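ThiJ/PfpI domain protein (Brachyspira murdochii, PDB 4HCJ) is a metal-binding member of the DJ-1/PfpI family, probably a hydrolase, whose substrate is not established. Local coordinates at residues T38-T43 against T56-L61. Residues are numbered along the deposited sequence; the frame is centred on the assembly and turned at random. Where two conformers were deposited one is given.
Sequences TKVSST and TNIDLL. With FMT (formic acid), chain F.
Val40 and Ser42 pair with Asp59 and Leu60 in a short parallel strand contact near one edge of the central sheet in the alpha-beta-alpha sandwich of this DJ-1/PfpI-family protein. Strand 37-42 lies between strands 9-13 and 55-61, and the latter is broken at Asp59. Regular parallel pairing is found where Ser41 bridges Leu60 and Ser42 bridges Leu61, with Ser42 N donating to Leu60 O at 3.0 Å. On the earlier side of the break, residues 56-58 run at 65° to strand 38-42.

At the break, Val40 O receives two N-H groups. Asp59 N lies 2.8 Å from Val40 O, its bond bent to 131° at the hydrogen. Leu60 N donates to the same Val40 O at 3.1 Å. The Asp59 side chain appears to stand in for a main-chain acceptor. Its CG lies anti to its own carbonyl carbon (chi1 -57°), and from there OD2 accepts the Val40 N-H through its anti lone pair. The aliphatic CD of Lys39 packs against the Asp59 carboxyl carbon CG at 3.6 Å, the two side chains crossing at about a right angle.

Ile58 sets CG1 against Val40 CG1, and its CD1 against Ser42 CB, whose hydroxyl bonds to Met14 O. A formic acid molecule, likely a crystallisation additive, sits between Thr56 and Asp59, its carbon 3.7 Å from Val40 CG2 and its O1 2.7 Å from Asp59 OD2.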
# COMPACT_ATOMS: atom_id res chain seq x y z
N THR A 38 0.46 5.65 -11.97
CA THR A 38 0.14 4.49 -11.14
C THR A 38 -0.24 3.28 -11.98
O THR A 38 -0.77 3.42 -13.10
CB THR A 38 -1.00 4.78 -10.12
OG1 THR A 38 -2.25 4.98 -10.80
CG2 THR A 38 -0.70 6.00 -9.26
N LYS A 39 0.05 2.11 -11.44
CA LYS A 39 -0.42 0.85 -11.98
C LYS A 39 -1.03 0.06 -10.84
O LYS A 39 -0.67 0.26 -9.68
CB LYS A 39 0.73 0.05 -12.60
CG LYS A 39 1.43 0.75 -13.75
CD LYS A 39 0.56 0.80 -14.99
CE LYS A 39 1.32 1.42 -16.16
NZ LYS A 39 2.67 0.81 -16.28
N VAL A 40 -1.94 -0.85 -11.19
CA VAL A 40 -2.55 -1.76 -10.22
C VAL A 40 -2.07 -3.17 -10.49
O VAL A 40 -2.16 -3.66 -11.63
CB VAL A 40 -4.09 -1.71 -10.30
CG1 VAL A 40 -4.72 -2.80 -9.46
CG2 VAL A 40 -4.61 -0.35 -9.88
N SER A 41 -1.61 -3.84 -9.43
CA SER A 41 -1.38 -5.28 -9.45
C SER A 41 -2.39 -6.00 -8.57
O SER A 41 -2.79 -5.51 -7.51
CB SER A 41 0.05 -5.66 -9.07
OG SER A 41 0.36 -5.43 -7.71
N SER A 42 -2.79 -7.18 -9.03
CA SER A 42 -3.73 -8.01 -8.30
C SER A 42 -3.59 -9.45 -8.78
O SER A 42 -2.57 -9.84 -9.35
CB SER A 42 -5.16 -7.47 -8.45
OG SER A 42 -6.05 -8.09 -7.53
N THR A 43 -4.63 -10.24 -8.55
CA THR A 43 -4.56 -11.67 -8.79
C THR A 43 -5.00 -12.09 -10.19
O THR A 43 -4.84 -13.25 -10.55
CB THR A 43 -5.41 -12.42 -7.76
OG1 THR A 43 -6.73 -11.86 -7.75
CG2 THR A 43 -4.82 -12.32 -6.35
N THR A 56 -11.85 -0.20 -11.64
CA THR A 56 -10.60 0.20 -12.25
C THR A 56 -9.96 -1.03 -12.87
O THR A 56 -10.24 -2.15 -12.47
CB THR A 56 -9.65 0.89 -11.22
OG1 THR A 56 -8.64 1.59 -11.92
CG2 THR A 56 -9.01 -0.14 -10.27
N ASN A 57 -9.13 -0.87 -13.89
CA ASN A 57 -8.50 -2.07 -14.43
C ASN A 57 -7.18 -2.40 -13.74
O ASN A 57 -6.43 -1.53 -13.31
CB ASN A 57 -8.37 -2.04 -15.96
CG ASN A 57 -9.72 -2.22 -16.69
OD1 ASN A 57 -10.71 -2.73 -16.15
ND2 ASN A 57 -9.74 -1.81 -17.95
N ILE A 58 -6.93 -3.70 -13.64
CA ILE A 58 -5.72 -4.28 -13.10
C ILE A 58 -4.73 -4.41 -14.24
O ILE A 58 -5.00 -5.10 -15.23
CB ILE A 58 -5.99 -5.64 -12.46
CG1 ILE A 58 -6.99 -5.52 -11.31
CG2 ILE A 58 -4.69 -6.27 -12.01
CD1 ILE A 58 -7.79 -6.79 -11.05
N ASP A 59 -3.57 -3.77 -14.10
CA ASP A 59 -2.54 -3.75 -15.12
C ASP A 59 -1.64 -4.98 -15.12
O ASP A 59 -1.15 -5.39 -16.19
CB ASP A 59 -1.67 -2.51 -14.95
CG ASP A 59 -2.47 -1.23 -15.00
OD1 ASP A 59 -2.93 -0.89 -16.10
OD2 ASP A 59 -2.66 -0.60 -13.95
N LEU A 60 -1.37 -5.51 -13.93
CA LEU A 60 -0.31 -6.49 -13.72
C LEU A 60 -0.77 -7.56 -12.75
O LEU A 60 -1.46 -7.27 -11.77
CB LEU A 60 0.90 -5.80 -13.04
CG LEU A 60 1.65 -4.79 -13.91
CD1 LEU A 60 2.53 -3.89 -13.04
CD2 LEU A 60 2.52 -5.49 -14.94
N LEU A 61 -0.32 -8.79 -12.98
CA LEU A 61 -0.36 -9.80 -11.93
C LEU A 61 0.75 -9.50 -10.93
O LEU A 61 1.78 -8.93 -11.30
CB LEU A 61 -0.09 -11.18 -12.51
CG LEU A 61 -1.06 -11.63 -13.61
CD1 LEU A 61 -0.55 -12.91 -14.24
CD2 LEU A 61 -2.45 -11.83 -13.03
C FMT F . -5.07 0.97 -13.30
O1 FMT F . -4.04 1.66 -13.47
O2 FMT F . -6.22 1.14 -13.77